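Local coordinates for protein hydroxyethylthiazole kinase (Pyrococcus horikoshii, PDB 3HPD) that probably phosphorylates the hydroxyl group of 4-methyl-5-beta-hydroxyethylthiazole, using ATP and magnesium, in the biosynthesis of thiamine diphosphate, at residues R15-I21 with G38-A44; L127-E131 with R156-T160; F3-A7 with T215-T220; A224-A228 with K241-L246. All coordinates share one frame; numbering follows the deposited sequence.

Contact 1: residues R15-I21 with G38-A44; sequences RPLVHNI and GASPVMA
The imidazole of His19 meets the neighbouring strand with its edge: NE2 donates to Ala44 O at 2.8 Å, a nearly straight bond (168°) with the oxygen close to the ring plane, and CD2 lies 3.5 Å from Val42 O. With CG anti to the backbone N (chi1 177°), the ring reaches forward past Val42 to Ala44, so histidine suits the place as a flat arm ending in an N-H. The carboxamide of Asn20 lies on the other face of the sheet, alongside Met43, whose CE sits 3.7 Å from Asn20 CG; Asn20 ND2 makes a weak bond to Val18 O. The strands are parallel, joined through helix 27-37 as a beta-alpha-beta unit of the ribokinase-like fold. Val18 carries its share of the register, its N binding Ser40 O at 2.8 Å and its O accepting, less straight, from Val42 N. Strand 40-43 is outermost in this chain, and the nitrogen of Pro41 points away from 17-21, where a missing N-H costs the pairing nothing. On the His19 face Leu17 CD1 touches Val42 CG1 at 3.8 Å, and helix 50-56 packs on His19 and Val42. Met43, predicted to bind substrate, touches Thr30 of helix 27-37 and, across the interface, Val25 of the second subunit. Gly38 ends helix 27-37 in a Schellman motif, with phi 126° that a side chain would hardly tolerate. A water bridges Arg15 O and Ser40 OG.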
loop_
_atom_site.group_PDB
_atom_site.type_symbol
_atom_site.label_atom_id
_atom_site.label_comp_id
_atom_site.label_asym_id
_atom_site.label_seq_id
_atom_site.Cartn_x
_atom_site.Cartn_y
_atom_site.Cartn_z
ATOM N N ARG A 15 11.849 -8.753 -20.074
ATOM C CA ARG A 15 11.725 -8.253 -18.702
ATOM C C ARG A 15 11.966 -6.738 -18.649
ATOM O O ARG A 15 12.893 -6.271 -17.990
ATOM C CB ARG A 15 12.737 -8.961 -17.793
ATOM C CG ARG A 15 12.657 -10.492 -17.783
ATOM C CD ARG A 15 11.842 -11.019 -16.608
ATOM N NE ARG A 15 10.502 -11.454 -16.988
ATOM C CZ ARG A 15 10.159 -12.713 -17.226
ATOM N NH1 ARG A 15 11.061 -13.683 -17.123
ATOM N NH2 ARG A 15 8.914 -13.002 -17.565
ATOM N N PRO A 16 11.124 -5.948 -19.331
ATOM C CA PRO A 16 11.294 -4.492 -19.334
ATOM C C PRO A 16 11.151 -3.830 -17.960
ATOM O O PRO A 16 10.411 -4.310 -17.099
ATOM C CB PRO A 16 10.216 -4.028 -20.309
ATOM C CG PRO A 16 9.119 -5.025 -20.070
ATOM C CD PRO A 16 9.874 -6.335 -20.012
ATOM N N LEU A 17 11.876 -2.730 -17.766
ATOM C CA LEU A 17 11.814 -1.971 -16.521
ATOM C C LEU A 17 10.781 -0.873 -16.761
ATOM O O LEU A 17 10.945 -0.050 -17.660
ATOM C CB LEU A 17 13.178 -1.347 -16.193
ATOM C CG LEU A 17 13.238 -0.421 -14.970
ATOM C CD1 LEU A 17 12.784 -1.172 -13.724
ATOM C CD2 LEU A 17 14.655 0.100 -14.783
ATOM N N VAL A 18 9.717 -0.868 -15.967
ATOM C CA VAL A 18 8.661 0.120 -16.135
ATOM C C VAL A 18 8.656 1.108 -14.981
ATOM O O VAL A 18 8.369 0.750 -13.839
ATOM C CB VAL A 18 7.277 -0.571 -16.238
ATOM C CG1 VAL A 18 6.186 0.466 -16.473
ATOM C CG2 VAL A 18 7.297 -1.594 -17.368
ATOM N N HIS A 19 8.993 2.355 -15.295
ATOM C CA HIS A 19 9.046 3.422 -14.307
ATOM C C HIS A 19 7.652 3.974 -14.029
ATOM O O HIS A 19 6.979 4.461 -14.938
ATOM C CB HIS A 19 9.953 4.545 -14.821
ATOM C CG HIS A 19 10.033 5.729 -13.910
ATOM N ND1 HIS A 19 10.584 6.930 -14.302
ATOM C CD2 HIS A 19 9.633 5.900 -12.626
ATOM C CE1 HIS A 19 10.518 7.790 -13.301
ATOM N NE2 HIS A 19 9.945 7.190 -12.273
ATOM N N ASN A 20 7.224 3.901 -12.770
ATOM C CA ASN A 20 5.908 4.400 -12.380
ATOM C C ASN A 20 5.980 5.627 -11.480
ATOM O O ASN A 20 6.692 5.631 -10.473
ATOM C CB ASN A 20 5.112 3.321 -11.620
ATOM C CG ASN A 20 4.749 2.131 -12.482
ATOM O OD1 ASN A 20 3.578 1.918 -12.807
ATOM N ND2 ASN A 20 5.749 1.341 -12.851
ATOM N N ILE A 21 5.254 6.672 -11.864
ATOM C CA ILE A 21 5.129 7.883 -11.059
ATOM C C ILE A 21 3.632 7.730 -10.851
ATOM O O ILE A 21 2.823 8.168 -11.667
ATOM C CB ILE A 21 5.459 9.143 -11.864
ATOM C CG1 ILE A 21 6.892 9.037 -12.397
ATOM C CG2 ILE A 21 5.311 10.373 -10.976
ATOM C CD1 ILE A 21 7.309 10.179 -13.298
ATOM N N GLY A 38 5.822 -10.464 -15.477
ATOM C CA GLY A 38 7.156 -10.780 -15.962
ATOM C C GLY A 38 8.013 -9.550 -16.211
ATOM O O GLY A 38 9.107 -9.652 -16.765
ATOM N N ALA A 39 7.519 -8.381 -15.819
ATOM C CA ALA A 39 8.275 -7.143 -16.003
ATOM C C ALA A 39 8.871 -6.729 -14.659
ATOM O O ALA A 39 8.688 -7.421 -13.659
ATOM C CB ALA A 39 7.365 -6.040 -16.538
ATOM N N SER A 40 9.595 -5.612 -14.645
ATOM C CA SER A 40 10.204 -5.106 -13.416
ATOM C C SER A 40 9.729 -3.680 -13.155
ATOM O O SER A 40 9.854 -2.809 -14.013
ATOM C CB SER A 40 11.732 -5.114 -13.526
ATOM O OG SER A 40 12.230 -6.433 -13.651
ATOM N N PRO A 41 9.171 -3.425 -11.963
ATOM C CA PRO A 41 8.703 -2.073 -11.667
ATOM C C PRO A 41 9.726 -1.254 -10.895
ATOM O O PRO A 41 10.615 -1.796 -10.241
ATOM C CB PRO A 41 7.480 -2.331 -10.807
ATOM C CG PRO A 41 7.976 -3.467 -9.936
ATOM C CD PRO A 41 8.678 -4.379 -10.947
ATOM N N VAL A 42 9.591 0.059 -10.993
ATOM C CA VAL A 42 10.419 0.976 -10.232
ATOM C C VAL A 42 9.556 2.206 -10.019
ATOM O O VAL A 42 9.073 2.812 -10.977
ATOM C CB VAL A 42 11.745 1.368 -10.944
ATOM C CG1 VAL A 42 11.476 2.044 -12.279
ATOM C CG2 VAL A 42 12.550 2.295 -10.031
ATOM N N MET A 43 9.317 2.537 -8.755
ATOM C CA MET A 43 8.521 3.704 -8.405
ATOM C C MET A 43 9.468 4.801 -7.928
ATOM O O MET A 43 10.204 4.616 -6.958
ATOM C CB MET A 43 7.518 3.362 -7.297
ATOM C CG MET A 43 6.216 2.724 -7.787
ATOM S SD MET A 43 6.448 1.183 -8.687
ATOM C CE MET A 43 4.744 0.754 -9.063
ATOM N N ALA A 44 9.461 5.933 -8.624
ATOM C CA ALA A 44 10.322 7.055 -8.273
ATOM C C ALA A 44 9.690 8.348 -8.769
ATOM O O ALA A 44 9.076 8.380 -9.838
ATOM C CB ALA A 44 11.700 6.874 -8.890
HETATM O O HOH W 1 14.325 -6.249 -15.521
#

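Contact 2: residues L127-E131 with R156-T160; sequences LLGEE and REFNT
Phe158 points its ring edge at the helix 121-131, CZ standing 3.6 Å from Leu127 O, which lies near the ring plane. That carbonyl oxygen already accepts the helical bond from Glu131 N, and the slightly positive rim of an aromatic ring is a mild neighbour for it. Glu131 and Phe158 slide past each other in opposite directions, bringing Glu131 CG to 3.8 Å from Phe158 CE1. Glu157, the residue before it, lays its CG 4.1 Å above the ring plane, over the centre, so one face is covered by methylene. The same chain crosses Leu128, whose CD1 touches Glu157 CG at 3.6 Å; with CG anti to the backbone N (chi1 -179°), Glu157 turns its aliphatic part toward that leucine. Replacing Phe158 by an alanine would probably open a gap beneath Glu157 CG and strip Leu127 and Glu131 CB of their apolar neighbour. Helix 144-157 ends here, Asn159 with its positive phi closing a Schellman motif. The carboxylates of Glu131 and Glu157, planes 51° apart, bring OE2 and OE2 to 4.0 Å; these like charges sit at the surface, where solvent can screen them, but their closeness would tend to make either one somewhat easier to protonate.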
loop_
_atom_site.group_PDB
_atom_site.type_symbol
_atom_site.label_atom_id
_atom_site.label_comp_id
_atom_site.label_asym_id
_atom_site.label_seq_id
_atom_site.Cartn_x
_atom_site.Cartn_y
_atom_site.Cartn_z
ATOM N N LEU A 127 -12.027 14.678 -20.812
ATOM C CA LEU A 127 -10.807 15.211 -21.413
ATOM C C LEU A 127 -11.046 15.706 -22.834
ATOM O O LEU A 127 -10.527 16.747 -23.233
ATOM C CB LEU A 127 -9.707 14.144 -21.427
ATOM C CG LEU A 127 -9.148 13.717 -20.067
ATOM C CD1 LEU A 127 -8.143 12.587 -20.259
ATOM C CD2 LEU A 127 -8.487 14.910 -19.386
ATOM N N LEU A 128 -11.823 14.949 -23.601
ATOM C CA LEU A 128 -12.127 15.329 -24.975
ATOM C C LEU A 128 -13.060 16.538 -24.985
ATOM O O LEU A 128 -12.966 17.403 -25.860
ATOM C CB LEU A 128 -12.788 14.161 -25.712
ATOM C CG LEU A 128 -13.154 14.392 -27.180
ATOM C CD1 LEU A 128 -11.900 14.714 -27.984
ATOM C CD2 LEU A 128 -13.839 13.151 -27.734
ATOM N N GLY A 129 -13.957 16.590 -24.006
ATOM C CA GLY A 129 -14.892 17.694 -23.917
ATOM C C GLY A 129 -14.211 18.993 -23.538
ATOM O O GLY A 129 -14.409 20.019 -24.188
ATOM N N GLU A 130 -13.406 18.946 -22.482
ATOM C CA GLU A 130 -12.685 20.122 -22.008
ATOM C C GLU A 130 -11.719 20.604 -23.085
ATOM O O GLU A 130 -11.619 21.800 -23.353
ATOM C CB GLU A 130 -11.907 19.780 -20.736
ATOM C CG GLU A 130 -11.373 20.980 -19.969
ATOM C CD GLU A 130 -12.480 21.881 -19.456
ATOM O OE1 GLU A 130 -13.547 21.352 -19.075
ATOM O OE2 GLU A 130 -12.282 23.114 -19.420
ATOM N N GLU A 131 -11.013 19.661 -23.703
ATOM C CA GLU A 131 -10.050 19.978 -24.752
ATOM C C GLU A 131 -10.684 20.807 -25.864
ATOM O O GLU A 131 -10.099 21.787 -26.328
ATOM C CB GLU A 131 -9.469 18.685 -25.335
ATOM C CG GLU A 131 -8.417 18.880 -26.425
ATOM C CD GLU A 131 -7.230 19.708 -25.963
ATOM O OE1 GLU A 131 -7.022 19.828 -24.737
ATOM O OE2 GLU A 131 -6.497 20.230 -26.829
ATOM N N ARG A 156 -7.571 10.706 -32.109
ATOM C CA ARG A 156 -7.190 11.686 -33.120
ATOM C C ARG A 156 -6.931 13.041 -32.463
ATOM O O ARG A 156 -5.990 13.751 -32.821
ATOM C CB ARG A 156 -8.290 11.817 -34.175
ATOM C CG ARG A 156 -8.628 10.505 -34.856
ATOM C CD ARG A 156 -9.400 10.728 -36.143
ATOM N NE ARG A 156 -9.721 9.464 -36.797
ATOM C CZ ARG A 156 -9.881 9.322 -38.109
ATOM N NH1 ARG A 156 -9.749 10.370 -38.912
ATOM N NH2 ARG A 156 -10.171 8.131 -38.617
ATOM N N GLU A 157 -7.766 13.388 -31.492
ATOM C CA GLU A 157 -7.629 14.653 -30.783
ATOM C C GLU A 157 -6.269 14.775 -30.097
ATOM O O GLU A 157 -5.591 15.797 -30.218
ATOM C CB GLU A 157 -8.738 14.787 -29.736
ATOM C CG GLU A 157 -8.700 16.083 -28.941
ATOM C CD GLU A 157 -8.995 17.298 -29.798
ATOM O OE1 GLU A 157 -10.063 17.323 -30.446
ATOM O OE2 GLU A 157 -8.162 18.231 -29.822
ATOM N N PHE A 158 -5.869 13.724 -29.387
ATOM C CA PHE A 158 -4.606 13.732 -28.657
ATOM C C PHE A 158 -3.442 13.064 -29.379
ATOM O O PHE A 158 -2.368 12.886 -28.800
ATOM C CB PHE A 158 -4.815 13.091 -27.284
ATOM C CG PHE A 158 -5.837 13.800 -26.446
ATOM C CD1 PHE A 158 -5.626 15.116 -26.043
ATOM C CD2 PHE A 158 -7.027 13.174 -26.093
ATOM C CE1 PHE A 158 -6.587 15.801 -25.303
ATOM C CE2 PHE A 158 -7.997 13.853 -25.352
ATOM C CZ PHE A 158 -7.774 15.169 -24.959
ATOM N N ASN A 159 -3.654 12.710 -30.644
ATOM C CA ASN A 159 -2.626 12.074 -31.464
ATOM C C ASN A 159 -1.905 10.955 -30.718
ATOM O O ASN A 159 -0.679 10.945 -30.617
ATOM C CB ASN A 159 -1.613 13.122 -31.935
ATOM C CG ASN A 159 -0.620 12.564 -32.936
ATOM O OD1 ASN A 159 -0.995 11.822 -33.849
ATOM N ND2 ASN A 159 0.650 12.925 -32.779
ATOM N N THR A 160 -2.675 9.998 -30.213
ATOM C CA THR A 160 -2.099 8.892 -29.462
ATOM C C THR A 160 -3.057 7.712 -29.501
ATOM O O THR A 160 -4.108 7.776 -30.140
ATOM C CB THR A 160 -1.871 9.310 -27.985
ATOM O OG1 THR A 160 -1.118 8.304 -27.298
ATOM C CG2 THR A 160 -3.214 9.504 -27.273
#

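Contact 3: residues F3-A7 with T215-T220; sequences FIIEA and TSALVT
Phe3 presents its ring edge to helix 210-231: Ser216 OG lies in the ring plane, 3.7 Å from CE1, and CZ reaches the methyl CG2 of Thr215 at 4.1 Å. Its CG stands between the backbone N and the carbonyl carbon (chi1 69°), which swings the ring toward that helix; the ring also meets Phe178 of strand 177-180 edge to face. Ile4 is the main apolar side chain of the contact. Its CA comes within 3.5 Å of Ser216 OG, and the extended arm through CG1 carries CD1 to Val219 CG2 at 3.7 Å, the two side chains crossing at about a right angle. Trimming Ile4 to an alanine would probably leave Val219 without this partner and open a gap between the helices. One turn on, Ala7 CB meets Ser216 OG at 3.7 Å. A small serine suits this crossing because its hydroxyl folds back onto Lys212 O and is satisfied there; Thr215 OG1 likewise binds Leu211 O, turning its methyl outward to Phe3. Ser216 O accepts from both Thr220 N and Thr220 OG1, which approach from opposite faces of its plane. The axes of segments 3-7 and 215-220 lie 9.4 Å apart at 88°. Helix 210-231 rests on strands 169-172 and 177-180; helix 2-14 crosses it and reaches the same sheet through Phe3, in keeping with the helices that flank the sheet of the ribokinase-like fold.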
loop_
_atom_site.group_PDB
_atom_site.type_symbol
_atom_site.label_atom_id
_atom_site.label_comp_id
_atom_site.label_asym_id
_atom_site.label_seq_id
_atom_site.Cartn_x
_atom_site.Cartn_y
_atom_site.Cartn_z
ATOM N N PHE A 3 -0.816 -11.484 -32.190
ATOM C CA PHE A 3 0.116 -10.475 -31.688
ATOM C C PHE A 3 0.088 -10.346 -30.169
ATOM O O PHE A 3 1.021 -9.808 -29.570
ATOM C CB PHE A 3 -0.139 -9.108 -32.347
ATOM C CG PHE A 3 -1.433 -8.447 -31.943
ATOM C CD1 PHE A 3 -1.592 -7.902 -30.670
ATOM C CD2 PHE A 3 -2.479 -8.331 -32.852
ATOM C CE1 PHE A 3 -2.774 -7.257 -30.309
ATOM C CE2 PHE A 3 -3.667 -7.689 -32.503
ATOM C CZ PHE A 3 -3.811 -7.147 -31.227
ATOM N N ILE A 4 -0.980 -10.844 -29.551
ATOM C CA ILE A 4 -1.117 -10.785 -28.096
ATOM C C ILE A 4 -0.218 -11.838 -27.458
ATOM O O ILE A 4 0.493 -11.562 -26.492
ATOM C CB ILE A 4 -2.574 -11.048 -27.653
ATOM C CG1 ILE A 4 -3.499 -9.990 -28.256
ATOM C CG2 ILE A 4 -2.667 -11.028 -26.130
ATOM C CD1 ILE A 4 -4.965 -10.200 -27.941
ATOM N N ILE A 5 -0.262 -13.049 -28.004
ATOM C CA ILE A 5 0.559 -14.146 -27.506
ATOM C C ILE A 5 2.030 -13.782 -27.673
ATOM O O ILE A 5 2.845 -14.005 -26.780
ATOM C CB ILE A 5 0.259 -15.457 -28.276
ATOM C CG1 ILE A 5 -1.121 -15.985 -27.871
ATOM C CG2 ILE A 5 1.345 -16.491 -28.005
ATOM C CD1 ILE A 5 -1.588 -17.192 -28.671
ATOM N N GLU A 6 2.363 -13.203 -28.819
ATOM C CA GLU A 6 3.739 -12.815 -29.084
ATOM C C GLU A 6 4.202 -11.659 -28.201
ATOM O O GLU A 6 5.357 -11.622 -27.779
ATOM C CB GLU A 6 3.909 -12.464 -30.561
ATOM C CG GLU A 6 3.791 -13.678 -31.479
ATOM C CD GLU A 6 4.712 -14.814 -31.057
ATOM O OE1 GLU A 6 5.935 -14.581 -30.948
ATOM O OE2 GLU A 6 4.218 -15.940 -30.833
ATOM N N ALA A 7 3.305 -10.718 -27.918
ATOM C CA ALA A 7 3.657 -9.582 -27.068
ATOM C C ALA A 7 3.968 -10.066 -25.648
ATOM O O ALA A 7 4.942 -9.625 -25.026
ATOM C CB ALA A 7 2.515 -8.569 -27.038
ATOM N N THR A 215 -4.011 -3.219 -26.315
ATOM C CA THR A 215 -4.996 -4.272 -26.544
ATOM C C THR A 215 -4.534 -5.542 -25.834
ATOM O O THR A 215 -5.331 -6.236 -25.207
ATOM C CB THR A 215 -5.169 -4.583 -28.057
ATOM O OG1 THR A 215 -5.622 -3.410 -28.744
ATOM C CG2 THR A 215 -6.183 -5.699 -28.259
ATOM N N SER A 216 -3.240 -5.840 -25.932
ATOM C CA SER A 216 -2.692 -7.032 -25.288
ATOM C C SER A 216 -2.833 -6.957 -23.770
ATOM O O SER A 216 -3.124 -7.957 -23.115
ATOM C CB SER A 216 -1.214 -7.207 -25.648
ATOM O OG SER A 216 -1.053 -7.425 -27.039
ATOM N N ALA A 217 -2.622 -5.769 -23.215
ATOM C CA ALA A 217 -2.721 -5.580 -21.770
ATOM C C ALA A 217 -4.146 -5.826 -21.285
ATOM O O ALA A 217 -4.361 -6.471 -20.259
ATOM C CB ALA A 217 -2.282 -4.172 -21.396
ATOM N N LEU A 218 -5.117 -5.314 -22.034
ATOM C CA LEU A 218 -6.521 -5.468 -21.675
ATOM C C LEU A 218 -6.991 -6.913 -21.772
ATOM O O LEU A 218 -7.753 -7.377 -20.926
ATOM C CB LEU A 218 -7.385 -4.562 -22.558
ATOM C CG LEU A 218 -7.281 -3.075 -22.200
ATOM C CD1 LEU A 218 -7.684 -2.215 -23.386
ATOM C CD2 LEU A 218 -8.155 -2.783 -20.986
ATOM N N VAL A 219 -6.536 -7.624 -22.798
ATOM C CA VAL A 219 -6.919 -9.020 -22.968
ATOM C C VAL A 219 -6.282 -9.867 -21.871
ATOM O O VAL A 219 -6.948 -10.675 -21.223
ATOM C CB VAL A 219 -6.479 -9.552 -24.350
ATOM C CG1 VAL A 219 -6.588 -11.073 -24.393
ATOM C CG2 VAL A 219 -7.347 -8.926 -25.435
ATOM N N THR A 220 -4.987 -9.671 -21.658
ATOM C CA THR A 220 -4.273 -10.424 -20.635
ATOM C C THR A 220 -4.876 -10.215 -19.250
ATOM O O THR A 220 -5.123 -11.177 -18.522
ATOM C CB THR A 220 -2.782 -10.029 -20.609
ATOM O OG1 THR A 220 -2.180 -10.387 -21.859
ATOM C CG2 THR A 220 -2.055 -10.749 -19.488
#

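Contact 4: residues A224-A228 with K241-L246; sequences AAEKA and KLYDWL
Lys227 lies across one face of Trp245, and its whole length can be followed over the indole. CB sits 3.5 Å from the centroid of the five-membered ring, only 13° off the normal, in a CH-pi contact. Lys227 CG passes on toward Trp245 CE3, 4.0 Å away, and bends at chi2 and chi3 bring the chain back down, Lys227 CE settling 3.5 Å from Trp245 CH2. NZ then ends 4.7 Å from the centroid of the six-membered ring, an off-centre cation-pi contact, while it is paired with Glu230 and bonded to Tyr257 OH. Alanines do the rest: Ala224 CB meets Leu246 CD2 at 3.9 Å, Ala228 CB meets Lys241 CB at 3.5 Å, and Leu242 CD2 rests 3.7 Å from Ala225 CA. Such small residues let segments 224-228 and 241-246 approach to 8.2 Å between their axes, at 122°. Trp245 NE1 binds Glu231, which also pairs with Lys241 NZ, and Asp244 reaches Ser237 of the second subunit. The chemistry is thus divided along the lysine: its methylenes cover the indole, while its charge is met mainly by Glu230, with a weaker off-centre share from the ring; the methylene cover and the NE1 bond to Glu231 probably limit how freely the ring can shift.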
loop_
_atom_site.group_PDB
_atom_site.type_symbol
_atom_site.label_atom_id
_atom_site.label_comp_id
_atom_site.label_asym_id
_atom_site.label_seq_id
_atom_site.Cartn_x
_atom_site.Cartn_y
_atom_site.Cartn_z
ATOM N N ALA A 224 -7.100 -12.765 -16.860
ATOM C CA ALA A 224 -6.644 -13.042 -15.501
ATOM C C ALA A 224 -7.811 -12.851 -14.539
ATOM O O ALA A 224 -7.962 -13.601 -13.571
ATOM C CB ALA A 224 -5.483 -12.110 -15.124
ATOM N N ALA A 225 -8.641 -11.849 -14.819
ATOM C CA ALA A 225 -9.802 -11.562 -13.983
ATOM C C ALA A 225 -10.803 -12.718 -14.040
ATOM O O ALA A 225 -11.352 -13.132 -13.017
ATOM C CB ALA A 225 -10.463 -10.262 -14.441
ATOM N N GLU A 226 -11.041 -13.239 -15.240
ATOM C CA GLU A 226 -11.963 -14.356 -15.407
ATOM C C GLU A 226 -11.438 -15.586 -14.673
ATOM O O GLU A 226 -12.189 -16.268 -13.978
ATOM C CB GLU A 226 -12.144 -14.674 -16.896
ATOM C CG GLU A 226 -12.915 -13.603 -17.654
ATOM C CD GLU A 226 -12.896 -13.819 -19.156
ATOM O OE1 GLU A 226 -13.047 -14.979 -19.591
ATOM O OE2 GLU A 226 -12.741 -12.824 -19.900
ATOM N N LYS A 227 -10.145 -15.861 -14.832
ATOM C CA LYS A 227 -9.518 -17.011 -14.185
ATOM C C LYS A 227 -9.513 -16.869 -12.670
ATOM O O LYS A 227 -9.694 -17.846 -11.943
ATOM C CB LYS A 227 -8.080 -17.180 -14.685
ATOM C CG LYS A 227 -7.968 -17.506 -16.172
ATOM C CD LYS A 227 -8.643 -18.829 -16.504
ATOM C CE LYS A 227 -7.927 -20.011 -15.870
ATOM N NZ LYS A 227 -8.637 -21.292 -16.153
ATOM N N ALA A 228 -9.299 -15.649 -12.189
ATOM C CA ALA A 228 -9.277 -15.417 -10.753
ATOM C C ALA A 228 -10.660 -15.676 -10.167
ATOM O O ALA A 228 -10.793 -16.299 -9.114
ATOM C CB ALA A 228 -8.834 -13.985 -10.454
ATOM N N LYS A 241 -5.823 -13.697 -6.370
ATOM C CA LYS A 241 -5.752 -14.539 -7.559
ATOM C C LYS A 241 -5.425 -13.785 -8.846
ATOM O O LYS A 241 -5.015 -14.396 -9.833
ATOM C CB LYS A 241 -7.061 -15.312 -7.728
ATOM C CG LYS A 241 -7.316 -16.337 -6.631
ATOM C CD LYS A 241 -6.342 -17.509 -6.725
ATOM C CE LYS A 241 -6.645 -18.570 -5.673
ATOM N NZ LYS A 241 -5.868 -19.821 -5.892
ATOM N N LEU A 242 -5.604 -12.467 -8.851
ATOM C CA LEU A 242 -5.280 -11.690 -10.044
ATOM C C LEU A 242 -3.784 -11.813 -10.341
ATOM O O LEU A 242 -3.381 -12.013 -11.488
ATOM C CB LEU A 242 -5.657 -10.214 -9.857
ATOM C CG LEU A 242 -7.160 -9.897 -9.783
ATOM C CD1 LEU A 242 -7.362 -8.403 -9.530
ATOM C CD2 LEU A 242 -7.838 -10.316 -11.085
ATOM N N TYR A 243 -2.963 -11.702 -9.299
ATOM C CA TYR A 243 -1.514 -11.811 -9.453
ATOM C C TYR A 243 -1.136 -13.224 -9.863
ATOM O O TYR A 243 -0.237 -13.420 -10.680
ATOM C CB TYR A 243 -0.819 -11.466 -8.137
ATOM C CG TYR A 243 -1.206 -10.109 -7.616
ATOM C CD1 TYR A 243 -0.705 -8.946 -8.205
ATOM C CD2 TYR A 243 -2.112 -9.981 -6.564
ATOM C CE1 TYR A 243 -1.099 -7.686 -7.760
ATOM C CE2 TYR A 243 -2.514 -8.721 -6.109
ATOM C CZ TYR A 243 -2.003 -7.581 -6.712
ATOM O OH TYR A 243 -2.378 -6.334 -6.258
ATOM N N ASP A 244 -1.814 -14.209 -9.280
ATOM C CA ASP A 244 -1.532 -15.600 -9.605
ATOM C C ASP A 244 -1.697 -15.842 -11.094
ATOM O O ASP A 244 -0.849 -16.475 -11.726
ATOM C CB ASP A 244 -2.468 -16.543 -8.842
ATOM C CG ASP A 244 -2.105 -16.667 -7.379
ATOM O OD1 ASP A 244 -1.133 -16.016 -6.942
ATOM O OD2 ASP A 244 -2.792 -17.423 -6.665
ATOM N N TRP A 245 -2.782 -15.325 -11.661
ATOM C CA TRP A 245 -3.027 -15.536 -13.076
ATOM C C TRP A 245 -2.255 -14.652 -14.041
ATOM O O TRP A 245 -2.066 -15.023 -15.197
ATOM C CB TRP A 245 -4.532 -15.509 -13.349
ATOM C CG TRP A 245 -5.114 -16.818 -12.932
ATOM C CD1 TRP A 245 -5.755 -17.104 -11.758
ATOM C CD2 TRP A 245 -4.930 -18.068 -13.603
ATOM N NE1 TRP A 245 -5.972 -18.462 -11.654
ATOM C CE2 TRP A 245 -5.474 -19.076 -12.774
ATOM C CE3 TRP A 245 -4.351 -18.436 -14.826
ATOM C CZ2 TRP A 245 -5.453 -20.430 -13.129
ATOM C CZ3 TRP A 245 -4.332 -19.782 -15.177
ATOM C CH2 TRP A 245 -4.879 -20.761 -14.330
ATOM N N LEU A 246 -1.793 -13.496 -13.585
ATOM C CA LEU A 246 -0.991 -12.652 -14.466
ATOM C C LEU A 246 0.320 -13.404 -14.679
ATOM O O LEU A 246 1.008 -13.223 -15.685
ATOM C CB LEU A 246 -0.719 -11.289 -13.823
ATOM C CG LEU A 246 -1.896 -10.317 -13.908
ATOM C CD1 LEU A 246 -1.559 -9.026 -13.168
ATOM C CD2 LEU A 246 -2.205 -10.031 -15.383
#

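How the contacts relate
From the N terminus, helix 2-14 supplies one side of contact 3 and leads straight into strand 17-21, where contact 1 closes a short loop through helix 27-37. Contact 2 closes the next, drawing together the ends of helices 121-131 and 144-157 on the opposite side of the chain's centre, its own centre 27 Å from that of contact 1. Both are nested within the long loop that contact 3 closes when helix 210-231 returns to the N-terminal helix. Contact 4 follows in series, folding helix 235-248 back on helix 210-231. No loops cross. Contacts 3 and 4 share that long helix and touch at Thr220 and Leu246, while contacts 1 and 4 both border the second subunit.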